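Local coordinates for protein tryptophan halogenase superfamily (Brevundimonas sp. BAL3, PDB 6FRL) that halogenates its substrate in a flavin-dependent reaction and prefers bromination over chlorination, at residues I88-W93 with T268-R273; A28-H33 with R364-F369; G238-G243 with R328-W333; G144-L149 with T494-Q499. One frame throughout, in Å; residues are numbered along the deposited sequence.

Overall arrangement
Contacts 1 and 3 both pair strands, but in different sheets. Contact 1 joins parallel strands of the seven-stranded sheet and has a largely apolar, aromatic face. Contact 3 lies in a small antiparallel sheet, where arginine, glutamate and serine do much of the work. Contact 2 is buried and packs two helices through aliphatic chains and one imidazole, beside the second subunit. The other three are partly buried, and exposed residues take part in 3 and 4. Contact 4 joins the loop after helix 137-143 to the segment leading into helix 497-502, mostly by backbone bonds. Its centre lies about 23 Å from the centre of the chain, the farthest of the four. Contacts 2 and 3 touch where Leu368 meets Trp333.

Contact 1: residues I88-W93 with T268-R273; sequences IRFLDW and TRVTAR
Val270 is the apolar centre, and its two methyls meet different neighbours of the facing segment. CG2 of Val270 packs on CG2 of Ile88 at 3.5 Å. CG1 stands anti to the backbone N (chi1 175°), which brings it to CE1 of Phe90 at 3.9 Å and also to CZ2 of Trp93. The Phe90 and Val270 side chains lie alongside each other with their ends in the same direction. Ala272 extends this apolar face. Its CB lies over the five-membered ring of Trp93, 3.7 Å from the centroid and 8° off the normal, a CH-pi contact. CD1 of Phe90 lies against the opposite face, so the indole is held from both sides.

NE1 of Trp93 makes a weak bond to Val270 O at 3.4 Å, with that oxygen at the ring edge. The same oxygen accepts a straighter bond from Leu91 N (3.0 Å). Backbone bonds Arg89 N to Thr268 O, Val270 N to Arg89 O and Ala272 N to Leu91 O complete the ladder.

The other face carries Arg89, Leu91, Arg269 and Thr271. The extended Arg89 chain ends in a salt bridge with Asp99, which probably offsets the nearby like charge of Arg269. At the polar edge a water donates to Asp92 OD2 (2.7 Å) and to Ala272 O (2.6 Å). Gly97 N binds Asp92 OD1.

Strands 87-91 and 268-273 are the parallel neighbours in an otherwise antiparallel sheet. This is consistent with the large second sheet that accompanies the Rossmann-type sheet in flavin-dependent halogenases.

Contact 2: residues A28-H33 with R364-F369; sequences AALVQH and RLKALF
Lys366 lays its aliphatic chain across the ring of His33, and these two residues with Leu30 carry most of the contact. CD of Lys366 sits over one face of the imidazole, displaced toward the rim. It is 3.4 Å from His33 CG. Measured to the ring centroid the distance is 3.6 Å, 19° off the normal, which makes it a CH-pi contact. CG of His33 is anti to the backbone N (chi1 -170°), and this puts CG on the side of the lysine chain.

The lysine chain bends at chi3 (-73°), turning CE aside. NZ ends on a water at 2.6 Å, and that water donates to Ala29 O at 2.7 Å. The ammonium is thereby tied to the first helix through a single water. Ala29 O also accepts the helical bond from His33 N. An alanine in place of His33 would probably open a gap where the imidazole lay against the lysine chain.

Leu30 meets the same chain nearer the lysine backbone, at CG. Its CD2 is 4.1 Å from Lys366 CG, and the two side chains pass alongside, running in opposing senses. CD1 of Leu30 reaches CD2 of Leu365 more loosely, at 4.5 Å.

Helix 20-33 begins within a probable Rossmann-type glycine motif that comes after strand 13-17, and Leu30 also touches Ile41 of strand 40-45. Helix 354-367 ends here, and Leu368 beyond it packs on helix 376-402. The second subunit also touches this contact: its Ala467 packs on His33, and its Arg434 bonds Phe369 O.

Contact 3: residues G238-G243 with R328-W333; sequences GFEDWG and RRSQAW
Glu240 and Arg328 carry opposite charges on one face of the sheet, yet they form no salt bridge. OE2 of Glu240 stays 4.7 Å from NH2 of Arg328. The backbones form a short antiparallel ladder, with strand 239-241 at the edge of a three-stranded sheet. Glu240 and Arg328 are the hydrogen-bonded pair, joined by Glu240 N to Arg328 O (2.8 Å) and Arg328 N to Glu240 O (3.1 Å). Phe239 and Arg329 are the non-hydrogen-bonded pair. Ser330 N to Gly238 O adds a further bond.

CG of Arg328 takes the crowded position between backbone N and carbonyl carbon (chi1 76°). From there the chain is extended to NE, and NH1 bonds Ser330 O at 3.0 Å, just past the end of its strand. That oxygen lies in the guanidinium plane, while the nitrogen stands above the carbonyl plane. CG of Glu240 lies over the centre of one guanidinium face. CD of Arg328 packs on CZ2 of Trp242 at 3.8 Å, and Arg394 makes a cation-pi contact with the same indole. A leucine in place of Arg328 would probably leave Ser330 O without this donor and Glu240 CG without its flat support.

On the other face, Phe239 CD1 sits over the guanidinium of Arg329, whose NE bonds Ser343 O. Back on the Arg328 face, Ser330 OG donates at 2.7 Å to Glu240 OE1, which accepts through its anti lone pair.

Contact 4: residues G144-L149 with T494-Q499; sequences GGKFTL and TPEHAQ
Gly145 and His497 open a set of backbone bonds between the two segments. His497 N gives to Gly145 O at 3.0 Å. Phe147 N gives a longer bond to Pro495 O (3.3 Å). Between them Lys146 and Glu496 form a single bridge, with CA atoms 4.2 Å apart.

One side chain joins in. Lys146 bends at chi2 (-40°), which folds CD against the carbonyls of Thr494 and Pro495. Its NZ then bonds Thr494 O at 3.1 Å, in the carbonyl plane, and also hydrogen-bonds Val491 O. Two acceptors thus hold the ammonium.

Gly145, with a positive phi of 54°, is the C-prime residue of a Schellman motif that ends helix 137-143. The chain is thereby turned into the loop that meets residues 494-497.

A water donates to both Phe147 O and Glu496 O, adding a bridge through solvent.

Van der Waals contacts centre on Thr494. Its CG2 touches Thr148 CB at 3.8 Å, the two side chains crossing at about a right angle. The same methyl lies 3.7 Å from Phe147 O. The Phe147 ring meets Trp163 edge-to-face. His497 is anchored at both nitrogens, ND1 to Pro264 O and NE2 to Cys84 N.

Contact 1: residues I88-W93 with T268-R273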
# COMPACT_ATOMS: atom_id res chain seq x y z
N ILE B 88 0.08 23.64 -5.97
CA ILE B 88 1.06 24.67 -5.60
C ILE B 88 1.86 25.06 -6.81
O ILE B 88 2.25 24.20 -7.60
CB ILE B 88 2.05 24.17 -4.53
CG1 ILE B 88 1.30 23.70 -3.29
CG2 ILE B 88 3.09 25.24 -4.18
CD1 ILE B 88 2.21 23.04 -2.25
N ARG B 89 2.12 26.35 -6.95
CA ARG B 89 2.86 26.87 -8.09
C ARG B 89 4.29 27.25 -7.72
O ARG B 89 4.48 28.15 -6.93
CB ARG B 89 2.10 28.04 -8.68
CG ARG B 89 2.63 28.47 -10.04
CD ARG B 89 1.68 29.41 -10.71
NE ARG B 89 2.12 29.73 -12.07
CZ ARG B 89 1.35 30.27 -13.01
NH1 ARG B 89 0.09 30.60 -12.76
NH2 ARG B 89 1.85 30.50 -14.22
N PHE B 90 5.26 26.55 -8.29
CA PHE B 90 6.70 26.75 -7.99
C PHE B 90 7.34 27.68 -9.03
O PHE B 90 7.38 27.35 -10.24
CB PHE B 90 7.44 25.42 -7.91
CG PHE B 90 7.07 24.61 -6.71
CD1 PHE B 90 7.65 24.84 -5.50
CD2 PHE B 90 6.05 23.66 -6.78
CE1 PHE B 90 7.25 24.14 -4.37
CE2 PHE B 90 5.66 22.95 -5.66
CZ PHE B 90 6.26 23.18 -4.45
N LEU B 91 7.79 28.85 -8.56
CA LEU B 91 8.35 29.92 -9.41
C LEU B 91 9.81 30.11 -9.09
O LEU B 91 10.19 30.15 -7.90
CB LEU B 91 7.59 31.23 -9.21
CG LEU B 91 6.10 31.15 -9.59
CD1 LEU B 91 5.31 32.39 -9.19
CD2 LEU B 91 5.95 30.86 -11.07
N ASP B 92 10.61 30.14 -10.16
CA ASP B 92 12.05 30.48 -10.12
C ASP B 92 12.95 29.45 -9.40
O ASP B 92 14.03 29.83 -8.97
CB ASP B 92 12.30 31.90 -9.55
CG ASP B 92 11.50 33.00 -10.27
OD1 ASP B 92 11.13 32.88 -11.47
OD2 ASP B 92 11.24 34.01 -9.63
N TRP B 93 12.54 28.17 -9.28
CA TRP B 93 13.41 27.14 -8.64
C TRP B 93 14.48 26.60 -9.60
O TRP B 93 15.48 26.02 -9.17
CB TRP B 93 12.60 25.98 -8.01
CG TRP B 93 11.85 26.38 -6.78
CD1 TRP B 93 10.79 27.26 -6.71
CD2 TRP B 93 12.11 25.97 -5.42
NE1 TRP B 93 10.39 27.41 -5.39
CE2 TRP B 93 11.19 26.64 -4.59
CE3 TRP B 93 13.05 25.11 -4.83
CZ2 TRP B 93 11.16 26.46 -3.21
CZ3 TRP B 93 13.01 24.93 -3.46
CH2 TRP B 93 12.08 25.60 -2.66
N THR B 268 -1.53 28.07 -4.40
CA THR B 268 -0.54 28.68 -3.51
C THR B 268 0.67 29.04 -4.36
O THR B 268 1.06 28.26 -5.26
CB THR B 268 -0.18 27.67 -2.41
OG1 THR B 268 -1.37 27.31 -1.73
CG2 THR B 268 0.81 28.25 -1.44
N ARG B 269 1.25 30.21 -4.12
CA ARG B 269 2.51 30.61 -4.80
C ARG B 269 3.70 30.28 -3.94
O ARG B 269 3.72 30.68 -2.78
CB ARG B 269 2.56 32.10 -5.09
CG ARG B 269 1.71 32.54 -6.27
CD ARG B 269 1.48 34.05 -6.23
NE ARG B 269 0.19 34.38 -6.81
CZ ARG B 269 -0.06 34.40 -8.11
NH1 ARG B 269 0.91 34.12 -9.02
NH2 ARG B 269 -1.29 34.69 -8.53
N VAL B 270 4.68 29.55 -4.50
CA VAL B 270 5.96 29.33 -3.80
C VAL B 270 7.12 29.80 -4.66
O VAL B 270 7.46 29.15 -5.62
CB VAL B 270 6.15 27.86 -3.39
CG1 VAL B 270 7.52 27.64 -2.78
CG2 VAL B 270 5.09 27.47 -2.36
N THR B 271 7.70 30.94 -4.29
CA THR B 271 8.69 31.66 -5.09
C THR B 271 10.09 31.55 -4.45
O THR B 271 10.31 32.03 -3.33
CB THR B 271 8.31 33.15 -5.24
OG1 THR B 271 7.02 33.26 -5.85
CG2 THR B 271 9.34 33.91 -6.11
N ALA B 272 11.02 30.91 -5.16
CA ALA B 272 12.40 30.81 -4.67
C ALA B 272 13.07 32.19 -4.69
O ALA B 272 12.95 32.93 -5.67
CB ALA B 272 13.20 29.82 -5.50
N ARG B 273 13.80 32.50 -3.61
CA ARG B 273 14.58 33.74 -3.50
C ARG B 273 16.05 33.38 -3.27
O ARG B 273 16.44 32.23 -3.50
CB ARG B 273 14.00 34.66 -2.38
CG ARG B 273 12.53 35.01 -2.50
CD ARG B 273 12.23 35.87 -3.70
NE ARG B 273 10.88 36.43 -3.64
CZ ARG B 273 10.23 36.96 -4.68
NH1 ARG B 273 10.80 37.04 -5.90
NH2 ARG B 273 9.01 37.47 -4.53
O HOH W 1 13.04 34.54 -7.75

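Contact 2: residues A28-H33 with R364-F369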
# COMPACT_ATOMS: atom_id res chain seq x y z
N ALA B 28 -12.88 17.70 18.12
CA ALA B 28 -14.05 17.49 17.23
C ALA B 28 -14.12 16.06 16.69
O ALA B 28 -15.21 15.43 16.68
CB ALA B 28 -14.03 18.49 16.09
N ALA B 29 -12.96 15.53 16.27
CA ALA B 29 -12.85 14.17 15.72
C ALA B 29 -13.23 13.12 16.77
O ALA B 29 -14.01 12.23 16.47
CB ALA B 29 -11.45 13.91 15.19
N LEU B 30 -12.70 13.26 18.00
CA LEU B 30 -13.03 12.33 19.08
C LEU B 30 -14.49 12.48 19.58
O LEU B 30 -15.14 11.48 19.92
CB LEU B 30 -12.03 12.47 20.24
CG LEU B 30 -10.58 12.14 19.91
CD1 LEU B 30 -9.69 12.25 21.14
CD2 LEU B 30 -10.47 10.74 19.29
N VAL B 31 -15.02 13.71 19.60
CA VAL B 31 -16.44 13.92 19.91
C VAL B 31 -17.34 13.13 18.95
O VAL B 31 -18.18 12.37 19.40
CB VAL B 31 -16.80 15.44 19.98
CG1 VAL B 31 -18.28 15.72 19.76
CG2 VAL B 31 -16.37 16.02 21.34
N GLN B 32 -17.12 13.25 17.64
CA GLN B 32 -17.94 12.51 16.66
C GLN B 32 -17.78 10.98 16.78
O GLN B 32 -18.74 10.24 16.68
CB GLN B 32 -17.58 12.90 15.21
CG GLN B 32 -18.31 12.10 14.12
CD GLN B 32 -19.66 12.65 13.79
OE1 GLN B 32 -20.45 12.99 14.68
NE2 GLN B 32 -19.94 12.77 12.49
N HIS B 33 -16.55 10.54 16.93
CA HIS B 33 -16.24 9.12 16.92
C HIS B 33 -16.77 8.39 18.16
O HIS B 33 -17.15 7.26 18.08
CB HIS B 33 -14.73 8.98 16.81
CG HIS B 33 -14.27 7.59 16.54
ND1 HIS B 33 -13.37 6.93 17.36
CD2 HIS B 33 -14.53 6.76 15.51
CE1 HIS B 33 -13.11 5.74 16.84
NE2 HIS B 33 -13.81 5.62 15.72
N ARG B 364 -4.85 7.75 13.10
CA ARG B 364 -4.04 6.71 13.72
C ARG B 364 -4.44 6.46 15.21
O ARG B 364 -4.52 5.31 15.64
CB ARG B 364 -2.57 7.08 13.55
CG ARG B 364 -1.56 6.02 13.87
CD ARG B 364 -0.15 6.51 13.51
NE ARG B 364 0.03 6.53 12.05
CZ ARG B 364 0.30 7.60 11.30
NH1 ARG B 364 0.49 8.81 11.82
NH2 ARG B 364 0.43 7.42 9.97
N LEU B 365 -4.71 7.53 15.95
CA LEU B 365 -5.15 7.44 17.33
C LEU B 365 -6.45 6.67 17.45
O LEU B 365 -6.58 5.79 18.33
CB LEU B 365 -5.34 8.83 17.97
CG LEU B 365 -5.92 8.89 19.38
CD1 LEU B 365 -5.19 7.95 20.33
CD2 LEU B 365 -5.88 10.30 19.90
N LYS B 366 -7.42 7.01 16.59
CA LYS B 366 -8.68 6.24 16.50
C LYS B 366 -8.47 4.77 16.11
O LYS B 366 -9.01 3.87 16.75
CB LYS B 366 -9.66 6.92 15.54
CG LYS B 366 -10.14 8.29 16.05
CD LYS B 366 -11.34 8.83 15.28
CE LYS B 366 -10.94 9.33 13.89
NZ LYS B 366 -12.15 9.64 13.10
N ALA B 367 -7.68 4.51 15.07
CA ALA B 367 -7.43 3.10 14.64
C ALA B 367 -6.71 2.23 15.72
O ALA B 367 -6.90 1.01 15.77
CB ALA B 367 -6.64 3.10 13.31
N LEU B 368 -5.90 2.88 16.56
CA LEU B 368 -5.15 2.21 17.62
C LEU B 368 -5.57 2.69 19.00
O LEU B 368 -4.80 2.55 19.94
CB LEU B 368 -3.63 2.41 17.42
CG LEU B 368 -3.03 1.91 16.10
CD1 LEU B 368 -1.62 2.44 15.88
CD2 LEU B 368 -3.02 0.39 16.04
N PHE B 369 -6.79 3.22 19.15
CA PHE B 369 -7.25 3.74 20.47
C PHE B 369 -7.04 2.73 21.58
O PHE B 369 -7.41 1.57 21.43
CB PHE B 369 -8.72 4.22 20.48
CG PHE B 369 -9.02 5.25 21.55
CD1 PHE B 369 -8.74 6.58 21.33
CD2 PHE B 369 -9.58 4.89 22.77
CE1 PHE B 369 -9.00 7.54 22.29
CE2 PHE B 369 -9.84 5.83 23.74
CZ PHE B 369 -9.54 7.16 23.52
O HOH W 2 -14.07 11.23 13.91

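Contact 3: residues G238-G243 with R328-W333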
# COMPACT_ATOMS: atom_id res chain seq x y z
N GLY B 238 12.80 12.67 23.83
CA GLY B 238 13.77 13.47 23.05
C GLY B 238 13.36 13.87 21.64
O GLY B 238 12.28 13.54 21.17
N PHE B 239 14.26 14.58 20.97
CA PHE B 239 14.02 15.18 19.65
C PHE B 239 15.08 14.77 18.62
O PHE B 239 16.27 14.97 18.87
CB PHE B 239 14.02 16.72 19.78
CG PHE B 239 13.35 17.41 18.63
CD1 PHE B 239 11.98 17.47 18.57
CD2 PHE B 239 14.09 17.97 17.62
CE1 PHE B 239 11.34 18.10 17.50
CE2 PHE B 239 13.46 18.60 16.53
CZ PHE B 239 12.07 18.65 16.47
N GLU B 240 14.66 14.20 17.48
CA GLU B 240 15.60 13.92 16.37
C GLU B 240 15.68 15.16 15.50
O GLU B 240 14.72 15.45 14.75
CB GLU B 240 15.18 12.73 15.46
CG GLU B 240 14.64 11.48 16.13
CD GLU B 240 15.68 10.70 16.87
OE1 GLU B 240 15.56 10.59 18.10
OE2 GLU B 240 16.59 10.18 16.20
N ASP B 241 16.81 15.85 15.56
CA ASP B 241 17.00 17.07 14.78
C ASP B 241 17.34 16.73 13.33
O ASP B 241 18.10 15.80 13.09
CB ASP B 241 18.11 17.96 15.35
CG ASP B 241 17.85 19.42 15.09
OD1 ASP B 241 18.29 19.92 14.02
OD2 ASP B 241 17.16 20.07 15.93
N TRP B 242 16.74 17.47 12.40
CA TRP B 242 16.92 17.24 10.96
C TRP B 242 17.49 18.46 10.20
O TRP B 242 17.49 18.45 8.94
CB TRP B 242 15.58 16.78 10.34
CG TRP B 242 15.18 15.33 10.62
CD1 TRP B 242 15.97 14.31 11.08
CD2 TRP B 242 13.89 14.76 10.43
NE1 TRP B 242 15.25 13.14 11.20
CE2 TRP B 242 13.97 13.40 10.81
CE3 TRP B 242 12.67 15.28 9.99
CZ2 TRP B 242 12.87 12.54 10.74
CZ3 TRP B 242 11.57 14.42 9.93
CH2 TRP B 242 11.68 13.06 10.29
N GLY B 243 18.02 19.47 10.93
CA GLY B 243 18.66 20.66 10.33
C GLY B 243 19.82 20.30 9.41
O GLY B 243 20.10 20.98 8.46
N ARG B 328 11.63 15.49 14.33
CA ARG B 328 10.52 14.80 14.95
C ARG B 328 10.85 14.39 16.38
O ARG B 328 11.99 14.04 16.70
CB ARG B 328 10.09 13.57 14.12
CG ARG B 328 11.01 12.38 14.26
CD ARG B 328 10.58 11.21 13.40
NE ARG B 328 11.51 10.13 13.58
CZ ARG B 328 11.58 9.34 14.65
NH1 ARG B 328 10.74 9.47 15.68
NH2 ARG B 328 12.52 8.40 14.71
N ARG B 329 9.83 14.45 17.22
CA ARG B 329 9.81 13.85 18.56
C ARG B 329 10.21 12.36 18.44
O ARG B 329 9.72 11.67 17.56
CB ARG B 329 8.38 14.01 19.10
CG ARG B 329 8.13 13.56 20.53
CD ARG B 329 8.87 14.45 21.50
NE ARG B 329 8.59 15.87 21.37
CZ ARG B 329 9.33 16.83 21.93
NH1 ARG B 329 10.43 16.55 22.67
NH2 ARG B 329 8.96 18.09 21.75
N SER B 330 11.08 11.87 19.31
CA SER B 330 11.65 10.52 19.15
C SER B 330 10.62 9.39 19.19
O SER B 330 10.75 8.40 18.48
CB SER B 330 12.75 10.28 20.20
OG SER B 330 13.78 11.24 20.02
N GLN B 331 9.63 9.54 20.06
CA GLN B 331 8.45 8.70 20.04
C GLN B 331 7.27 9.65 20.23
O GLN B 331 7.29 10.50 21.08
CB GLN B 331 8.55 7.56 21.07
CG GLN B 331 8.16 7.81 22.51
CD GLN B 331 8.53 6.60 23.40
OE1 GLN B 331 9.71 6.38 23.63
NE2 GLN B 331 7.53 5.83 23.88
N ALA B 332 6.26 9.56 19.38
CA ALA B 332 5.15 10.50 19.45
C ALA B 332 4.17 10.14 20.56
O ALA B 332 3.42 11.01 21.02
CB ALA B 332 4.42 10.62 18.10
N TRP B 333 4.19 8.87 20.97
CA TRP B 333 3.38 8.34 22.07
C TRP B 333 4.30 7.70 23.13
O TRP B 333 5.08 6.76 22.83
CB TRP B 333 2.42 7.28 21.53
CG TRP B 333 1.37 6.72 22.46
CD1 TRP B 333 1.36 6.70 23.83
CD2 TRP B 333 0.19 6.03 22.06
NE1 TRP B 333 0.26 6.05 24.30
CE2 TRP B 333 -0.49 5.63 23.25
CE3 TRP B 333 -0.36 5.70 20.82
CZ2 TRP B 333 -1.69 4.92 23.23
CZ3 TRP B 333 -1.56 5.01 20.78
CH2 TRP B 333 -2.22 4.62 21.99

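Contact 4: residues G144-L149 with T494-Q499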
# COMPACT_ATOMS: atom_id res chain seq x y z
N GLY B 144 -5.14 28.41 -15.62
CA GLY B 144 -6.20 29.20 -16.22
C GLY B 144 -7.05 30.08 -15.31
O GLY B 144 -8.05 30.65 -15.76
N GLY B 145 -6.69 30.19 -14.03
CA GLY B 145 -7.54 30.86 -13.03
C GLY B 145 -8.96 30.31 -12.95
O GLY B 145 -9.86 31.04 -12.55
N LYS B 146 -9.17 29.05 -13.32
CA LYS B 146 -10.50 28.41 -13.31
C LYS B 146 -10.73 27.50 -12.09
O LYS B 146 -9.77 27.16 -11.36
CB LYS B 146 -10.73 27.58 -14.59
CG LYS B 146 -10.60 28.33 -15.92
CD LYS B 146 -11.21 29.75 -15.91
CE LYS B 146 -11.15 30.48 -17.27
NZ LYS B 146 -11.75 29.66 -18.37
N PHE B 147 -12.00 27.19 -11.85
CA PHE B 147 -12.44 26.21 -10.86
C PHE B 147 -13.81 25.58 -11.16
O PHE B 147 -14.77 26.28 -11.49
CB PHE B 147 -12.47 26.77 -9.42
CG PHE B 147 -12.82 25.71 -8.39
CD1 PHE B 147 -11.85 24.87 -7.89
CD2 PHE B 147 -14.15 25.49 -8.01
CE1 PHE B 147 -12.19 23.87 -6.95
CE2 PHE B 147 -14.49 24.50 -7.10
CZ PHE B 147 -13.52 23.68 -6.56
N THR B 148 -13.90 24.26 -10.97
CA THR B 148 -15.18 23.53 -10.95
C THR B 148 -15.05 22.29 -10.06
O THR B 148 -13.96 21.71 -9.92
CB THR B 148 -15.66 23.13 -12.38
OG1 THR B 148 -17.00 22.68 -12.33
CG2 THR B 148 -14.80 22.00 -13.00
N LEU B 149 -16.16 21.90 -9.45
CA LEU B 149 -16.19 20.64 -8.72
C LEU B 149 -15.86 19.48 -9.68
O LEU B 149 -16.40 19.44 -10.77
CB LEU B 149 -17.56 20.41 -8.06
CG LEU B 149 -18.02 21.40 -6.97
CD1 LEU B 149 -19.32 20.89 -6.32
CD2 LEU B 149 -16.94 21.67 -5.91
N THR B 494 -14.76 26.48 -18.58
CA THR B 494 -15.05 26.36 -17.16
C THR B 494 -15.06 27.77 -16.56
O THR B 494 -14.26 28.63 -16.97
CB THR B 494 -14.05 25.38 -16.51
OG1 THR B 494 -14.33 24.06 -17.01
CG2 THR B 494 -14.17 25.35 -15.01
N PRO B 495 -15.96 28.04 -15.60
CA PRO B 495 -15.94 29.40 -15.01
C PRO B 495 -14.67 29.74 -14.25
O PRO B 495 -13.88 28.88 -13.93
CB PRO B 495 -17.15 29.41 -14.07
CG PRO B 495 -17.61 28.00 -13.97
CD PRO B 495 -17.13 27.26 -15.16
N GLU B 496 -14.49 31.02 -13.96
CA GLU B 496 -13.35 31.48 -13.20
C GLU B 496 -13.52 31.09 -11.74
O GLU B 496 -14.63 30.83 -11.26
CB GLU B 496 -13.21 32.99 -13.27
CG GLU B 496 -12.95 33.58 -14.65
CD GLU B 496 -12.99 35.12 -14.66
OE1 GLU B 496 -12.64 35.75 -13.63
OE2 GLU B 496 -13.37 35.69 -15.71
N HIS B 497 -12.40 31.10 -11.04
CA HIS B 497 -12.35 30.94 -9.59
C HIS B 497 -13.35 31.89 -8.92
O HIS B 497 -14.12 31.47 -8.04
CB HIS B 497 -10.89 31.16 -9.10
CG HIS B 497 -10.64 30.79 -7.67
ND1 HIS B 497 -9.59 31.31 -6.95
CD2 HIS B 497 -11.30 29.95 -6.83
CE1 HIS B 497 -9.61 30.81 -5.73
NE2 HIS B 497 -10.64 29.99 -5.62
N ALA B 498 -13.38 33.15 -9.35
CA ALA B 498 -14.21 34.18 -8.72
C ALA B 498 -15.69 33.82 -8.66
O ALA B 498 -16.34 34.20 -7.69
CB ALA B 498 -14.02 35.54 -9.40
N GLN B 499 -16.21 33.11 -9.66
CA GLN B 499 -17.65 32.74 -9.68
C GLN B 499 -18.07 31.78 -8.55
O GLN B 499 -19.18 31.87 -8.02
CB GLN B 499 -18.05 32.12 -11.03
CG GLN B 499 -19.52 31.72 -11.13
CD GLN B 499 -19.90 31.27 -12.53
OE1 GLN B 499 -19.67 32.00 -13.51
NE2 GLN B 499 -20.44 30.05 -12.65
O HOH W 3 -15.67 28.71 -10.52